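Local coordinates for protein photoreceptor-histidine kinase BphP (Stigmatella aurantiaca DW4/3-1, PDB 6BAF) that probably senses red and far-red light through a bound biliverdin chromophore and relays the signal as a histidine kinase controlling cell development, at residues A[119-133]-A[285-297]. Sequence-based numbering, arbitrary orientation.
Sequences FLSFFHAVRDGLSRL and EVRTACEFLGEVM
The carboxylate of E285, the first residue of segment 285-297, closes over the amino end of helix 120-133. F119 N, at the N-cap position, gives a nearly straight bond to E285 OE1 (2.8 Å), approaching from above the carboxylate plane. F122 N donates to E285 OE2 at 3.2 Å, and OE2 accepts it through its anti lone pair, the one away from OE1. Beyond CG the glutamate chain runs extended, which carries its carboxylate across to the amides of the N-cap residue F119 and of F122 in the first turn. With an alanine here, the F119 and F122 amides would probably lose this acceptor and the helix start a nearby negative charge.

Beyond this carboxylate grip the contact is apolar. The F122 ring, with CG anti to the backbone N (chi1 176°), drops as a knob among E285, T288, A289 and F292. Its edge is turned toward the face of F292 in an offset edge-to-face pair, planes at 79°, while V126 CG1 lies over one face of the F122 ring and also reaches F292 CD1 at 3.8 Å. A125 and A289 meet methyl to methyl (3.7 Å between their CB atoms). A second knob, from the other helix, is L293, held among A125, G129, L130 and L133; with no side chain on G129, the L293 methyls lie close to the backbone, and a CB there would run into L293 CD1. The L130 and V296 side chains cross at about a right angle, L130 CD1 3.7 Å from V296 CG1, and L133 CD2 rests on the same valine methyl.

The helices run nearly parallel, 25° apart, beside helix 139-154; F122 also pairs edge-to-face with F123 of the second subunit. The chemistry implies a buried apolar seam with one charged group, at the helix start, tying its backbone amides.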
loop_
_atom_site.group_PDB
_atom_site.type_symbol
_atom_site.label_atom_id
_atom_site.label_comp_id
_atom_site.label_asym_id
_atom_site.label_seq_id
_atom_site.Cartn_x
_atom_site.Cartn_y
_atom_site.Cartn_z
ATOM N N PHE A 119 5.913 -7.673 2.201
ATOM C CA PHE A 119 5.085 -6.500 1.942
ATOM C C PHE A 119 5.579 -5.655 0.772
ATOM O O PHE A 119 4.906 -4.667 0.420
ATOM C CB PHE A 119 4.929 -5.655 3.205
ATOM C CG PHE A 119 4.204 -6.401 4.291
ATOM C CD1 PHE A 119 2.821 -6.573 4.209
ATOM C CD2 PHE A 119 4.910 -7.016 5.328
ATOM C CE1 PHE A 119 2.126 -7.295 5.188
ATOM C CE2 PHE A 119 4.233 -7.753 6.311
ATOM C CZ PHE A 119 2.838 -7.879 6.246
ATOM N N LEU A 120 6.688 -6.043 0.130
ATOM C CA LEU A 120 7.167 -5.377 -1.075
ATOM C C LEU A 120 6.205 -5.582 -2.230
ATOM O O LEU A 120 5.903 -4.633 -2.974
ATOM C CB LEU A 120 8.574 -5.888 -1.424
ATOM C CG LEU A 120 9.299 -5.225 -2.613
ATOM C CD1 LEU A 120 9.188 -3.702 -2.538
ATOM C CD2 LEU A 120 10.752 -5.639 -2.626
ATOM N N SER A 121 5.661 -6.792 -2.379
ATOM C CA SER A 121 4.675 -7.005 -3.437
ATOM C C SER A 121 3.437 -6.145 -3.238
ATOM O O SER A 121 2.895 -5.600 -4.207
ATOM C CB SER A 121 4.278 -8.475 -3.500
ATOM O OG SER A 121 5.460 -9.244 -3.429
ATOM N N PHE A 122 2.958 -6.010 -1.999
ATOM C CA PHE A 122 1.791 -5.151 -1.773
ATOM C C PHE A 122 2.093 -3.698 -2.148
ATOM O O PHE A 122 1.271 -3.026 -2.782
ATOM C CB PHE A 122 1.336 -5.242 -0.306
ATOM C CG PHE A 122 0.199 -4.322 0.046
ATOM C CD1 PHE A 122 0.428 -3.006 0.460
ATOM C CD2 PHE A 122 -1.109 -4.783 -0.002
ATOM C CE1 PHE A 122 -0.629 -2.159 0.784
ATOM C CE2 PHE A 122 -2.176 -3.949 0.338
ATOM C CZ PHE A 122 -1.945 -2.628 0.725
ATOM N N PHE A 123 3.247 -3.178 -1.686
ATOM C CA PHE A 123 3.711 -1.823 -2.028
ATOM C C PHE A 123 3.644 -1.573 -3.536
ATOM O O PHE A 123 2.971 -0.637 -3.983
ATOM C CB PHE A 123 5.136 -1.652 -1.462
ATOM C CG PHE A 123 5.822 -0.391 -1.859
ATOM C CD1 PHE A 123 5.678 0.765 -1.091
ATOM C CD2 PHE A 123 6.643 -0.362 -2.986
ATOM C CE1 PHE A 123 6.341 1.945 -1.424
ATOM C CE2 PHE A 123 7.328 0.830 -3.350
ATOM C CZ PHE A 123 7.180 1.984 -2.559
ATOM N N HIS A 124 4.230 -2.461 -4.347
ATOM C CA HIS A 124 4.223 -2.252 -5.806
ATOM C C HIS A 124 2.830 -2.436 -6.406
ATOM O O HIS A 124 2.397 -1.651 -7.280
ATOM C CB HIS A 124 5.212 -3.211 -6.489
ATOM C CG HIS A 124 6.657 -2.874 -6.244
ATOM N ND1 HIS A 124 7.185 -1.620 -6.495
ATOM C CD2 HIS A 124 7.686 -3.626 -5.780
ATOM C CE1 HIS A 124 8.462 -1.604 -6.146
ATOM N NE2 HIS A 124 8.798 -2.814 -5.736
ATOM N N ALA A 125 2.111 -3.472 -5.957
ATOM C CA ALA A 125 0.772 -3.743 -6.492
ATOM C C ALA A 125 -0.150 -2.547 -6.320
ATOM O O ALA A 125 -0.822 -2.126 -7.268
ATOM C CB ALA A 125 0.176 -4.971 -5.797
ATOM N N VAL A 126 -0.214 -1.973 -5.115
ATOM C CA VAL A 126 -1.192 -0.901 -4.954
ATOM C C VAL A 126 -0.704 0.407 -5.582
ATOM O O VAL A 126 -1.525 1.224 -6.006
ATOM C CB VAL A 126 -1.580 -0.692 -3.481
ATOM C CG1 VAL A 126 -2.109 -2.007 -2.890
ATOM C CG2 VAL A 126 -0.417 -0.164 -2.670
ATOM N N ARG A 127 0.623 0.646 -5.642
ATOM C CA ARG A 127 1.114 1.871 -6.287
ATOM C C ARG A 127 0.877 1.819 -7.787
ATOM O O ARG A 127 0.320 2.759 -8.366
ATOM C CB ARG A 127 2.610 2.080 -5.996
ATOM C CG ARG A 127 2.833 2.801 -4.710
ATOM C CD ARG A 127 4.166 2.513 -4.126
ATOM N NE ARG A 127 5.311 2.904 -4.966
ATOM C CZ ARG A 127 5.750 4.150 -5.136
ATOM N NH1 ARG A 127 6.831 4.365 -5.860
ATOM N NH2 ARG A 127 5.113 5.181 -4.610
ATOM N N ASP A 128 1.305 0.723 -8.429
ATOM C CA ASP A 128 1.115 0.582 -9.867
ATOM C C ASP A 128 -0.373 0.511 -10.196
ATOM O O ASP A 128 -0.848 1.164 -11.137
ATOM C CB ASP A 128 1.841 -0.670 -10.406
ATOM C CG ASP A 128 3.385 -0.753 -10.020
ATOM O OD1 ASP A 128 3.988 0.196 -9.430
ATOM O OD2 ASP A 128 4.023 -1.811 -10.324
ATOM N N GLY A 129 -1.137 -0.249 -9.396
ATOM C CA GLY A 129 -2.570 -0.335 -9.627
ATOM C C GLY A 129 -3.283 0.986 -9.453
ATOM O O GLY A 129 -4.161 1.332 -10.245
ATOM N N LEU A 130 -2.940 1.746 -8.409
ATOM C CA LEU A 130 -3.632 3.022 -8.248
ATOM C C LEU A 130 -3.408 3.918 -9.455
ATOM O O LEU A 130 -4.339 4.583 -9.924
ATOM C CB LEU A 130 -3.193 3.750 -6.982
ATOM C CG LEU A 130 -3.853 5.136 -6.799
ATOM C CD1 LEU A 130 -5.347 5.072 -6.639
ATOM C CD2 LEU A 130 -3.258 5.885 -5.605
ATOM N N SER A 131 -2.198 3.926 -10.013
ATOM C CA SER A 131 -2.015 4.876 -11.106
ATOM C C SER A 131 -2.708 4.387 -12.386
ATOM O O SER A 131 -3.243 5.205 -13.148
ATOM C CB SER A 131 -0.522 5.177 -11.292
ATOM O OG SER A 131 0.151 4.076 -11.838
ATOM N N ARG A 132 -2.804 3.071 -12.602
ATOM C CA ARG A 132 -3.637 2.588 -13.709
ATOM C C ARG A 132 -5.126 2.906 -13.506
ATOM O O ARG A 132 -5.827 3.282 -14.460
ATOM C CB ARG A 132 -3.414 1.103 -13.914
ATOM C CG ARG A 132 -2.050 0.813 -14.504
ATOM C CD ARG A 132 -1.833 -0.662 -14.713
ATOM N NE ARG A 132 -0.438 -0.989 -14.991
ATOM C CZ ARG A 132 0.366 -1.680 -14.178
ATOM N NH1 ARG A 132 -0.085 -2.139 -13.019
ATOM N NH2 ARG A 132 1.635 -1.905 -14.529
ATOM N N LEU A 133 -5.635 2.797 -12.276
ATOM C CA LEU A 133 -7.033 3.137 -12.060
ATOM C C LEU A 133 -7.256 4.628 -12.263
ATOM O O LEU A 133 -8.313 5.047 -12.747
ATOM C CB LEU A 133 -7.489 2.713 -10.653
ATOM C CG LEU A 133 -8.030 1.268 -10.480
ATOM C CD1 LEU A 133 -7.106 0.213 -11.094
ATOM C CD2 LEU A 133 -8.303 0.977 -8.968
ATOM N N GLU A 285 -0.623 -11.176 0.695
ATOM C CA GLU A 285 -0.294 -9.860 0.147
ATOM C C GLU A 285 -1.018 -9.590 -1.172
ATOM O O GLU A 285 -1.373 -8.442 -1.457
ATOM C CB GLU A 285 1.226 -9.713 -0.081
ATOM C CG GLU A 285 2.087 -9.452 1.170
ATOM C CD GLU A 285 3.601 -9.267 0.837
ATOM O OE1 GLU A 285 4.456 -9.989 1.440
ATOM O OE2 GLU A 285 3.925 -8.389 -0.032
ATOM N N VAL A 286 -1.224 -10.610 -2.005
ATOM C CA VAL A 286 -1.971 -10.385 -3.249
ATOM C C VAL A 286 -3.448 -10.156 -2.950
ATOM O O VAL A 286 -4.050 -9.183 -3.437
ATOM C CB VAL A 286 -1.750 -11.557 -4.219
ATOM C CG1 VAL A 286 -2.531 -11.380 -5.523
ATOM C CG2 VAL A 286 -0.280 -11.740 -4.477
ATOM N N ARG A 287 -4.057 -11.024 -2.122
ATOM C CA ARG A 287 -5.476 -10.843 -1.807
ATOM C C ARG A 287 -5.730 -9.454 -1.264
ATOM O O ARG A 287 -6.656 -8.761 -1.693
ATOM C CB ARG A 287 -5.968 -11.869 -0.778
ATOM C CG ARG A 287 -5.987 -13.268 -1.251
ATOM C CD ARG A 287 -6.940 -14.124 -0.395
ATOM N NE ARG A 287 -6.879 -13.911 1.057
ATOM C CZ ARG A 287 -6.140 -14.634 1.892
ATOM N NH1 ARG A 287 -5.351 -15.587 1.408
ATOM N NH2 ARG A 287 -6.179 -14.390 3.206
ATOM N N THR A 288 -4.894 -9.026 -0.326
ATOM C CA THR A 288 -5.068 -7.719 0.303
ATOM C C THR A 288 -4.846 -6.569 -0.685
ATOM O O THR A 288 -5.520 -5.530 -0.605
ATOM C CB THR A 288 -4.106 -7.640 1.476
ATOM O OG1 THR A 288 -4.159 -8.911 2.141
ATOM C CG2 THR A 288 -4.604 -6.672 2.428
ATOM N N ALA A 289 -3.886 -6.731 -1.606
ATOM C CA ALA A 289 -3.692 -5.739 -2.662
ATOM C C ALA A 289 -4.944 -5.647 -3.517
ATOM O O ALA A 289 -5.446 -4.550 -3.822
ATOM C CB ALA A 289 -2.454 -6.129 -3.497
ATOM N N CYS A 290 -5.514 -6.798 -3.852
ATOM C CA CYS A 290 -6.720 -6.777 -4.677
ATOM C C CYS A 290 -7.873 -6.145 -3.935
ATOM O O CYS A 290 -8.613 -5.330 -4.505
ATOM C CB CYS A 290 -7.079 -8.184 -5.115
ATOM S SG CYS A 290 -5.935 -8.805 -6.348
ATOM N N GLU A 291 -8.046 -6.487 -2.657
ATOM C CA GLU A 291 -9.151 -5.897 -1.914
ATOM C C GLU A 291 -8.945 -4.396 -1.758
ATOM O O GLU A 291 -9.909 -3.622 -1.815
ATOM C CB GLU A 291 -9.348 -6.624 -0.557
ATOM C CG GLU A 291 -8.343 -6.358 0.590
ATOM C CD GLU A 291 -8.609 -7.231 1.857
ATOM O OE1 GLU A 291 -9.496 -8.098 1.790
ATOM O OE2 GLU A 291 -7.941 -7.042 2.909
ATOM N N PHE A 292 -7.691 -3.957 -1.596
ATOM C CA PHE A 292 -7.408 -2.524 -1.526
ATOM C C PHE A 292 -7.787 -1.820 -2.827
ATOM O O PHE A 292 -8.383 -0.731 -2.814
ATOM C CB PHE A 292 -5.916 -2.332 -1.206
ATOM C CG PHE A 292 -5.540 -0.916 -0.970
ATOM C CD1 PHE A 292 -5.262 -0.076 -2.037
ATOM C CD2 PHE A 292 -5.515 -0.394 0.327
ATOM C CE1 PHE A 292 -4.946 1.266 -1.819
ATOM C CE2 PHE A 292 -5.184 0.945 0.542
ATOM C CZ PHE A 292 -4.911 1.768 -0.531
ATOM N N LEU A 293 -7.477 -2.439 -3.974
ATOM C CA LEU A 293 -7.906 -1.863 -5.254
ATOM C C LEU A 293 -9.424 -1.838 -5.389
ATOM O O LEU A 293 -9.987 -0.887 -5.963
ATOM C CB LEU A 293 -7.272 -2.642 -6.408
ATOM C CG LEU A 293 -5.756 -2.373 -6.405
ATOM C CD1 LEU A 293 -5.052 -3.214 -7.453
ATOM C CD2 LEU A 293 -5.461 -0.850 -6.555
ATOM N N GLY A 294 -10.117 -2.855 -4.850
ATOM C CA GLY A 294 -11.569 -2.793 -4.823
ATOM C C GLY A 294 -12.097 -1.624 -4.009
ATOM O O GLY A 294 -13.058 -0.959 -4.403
ATOM N N GLU A 295 -11.491 -1.356 -2.857
ATOM C CA GLU A 295 -11.883 -0.154 -2.116
ATOM C C GLU A 295 -11.630 1.113 -2.919
ATOM O O GLU A 295 -12.422 2.065 -2.856
ATOM C CB GLU A 295 -11.121 -0.079 -0.799
ATOM C CG GLU A 295 -11.471 -1.211 0.151
ATOM C CD GLU A 295 -11.194 -0.856 1.614
ATOM O OE1 GLU A 295 -11.426 0.338 2.034
ATOM O OE2 GLU A 295 -10.776 -1.808 2.341
ATOM N N VAL A 296 -10.497 1.190 -3.622
ATOM C CA VAL A 296 -10.242 2.410 -4.391
ATOM C C VAL A 296 -11.304 2.562 -5.462
ATOM O O VAL A 296 -11.984 3.593 -5.543
ATOM C CB VAL A 296 -8.828 2.406 -4.998
ATOM C CG1 VAL A 296 -8.714 3.564 -6.016
ATOM C CG2 VAL A 296 -7.791 2.509 -3.883
ATOM N N MET A 297 -11.506 1.509 -6.263
ATOM C CA MET A 297 -12.596 1.532 -7.247
ATOM C C MET A 297 -13.925 1.881 -6.606
ATOM O O MET A 297 -14.682 2.704 -7.140
ATOM C CB MET A 297 -12.718 0.191 -7.965
ATOM C CG MET A 297 -13.958 0.178 -8.882
ATOM S SD MET A 297 -14.103 -1.355 -9.819
ATOM C CE MET A 297 -15.400 -0.858 -11.006
#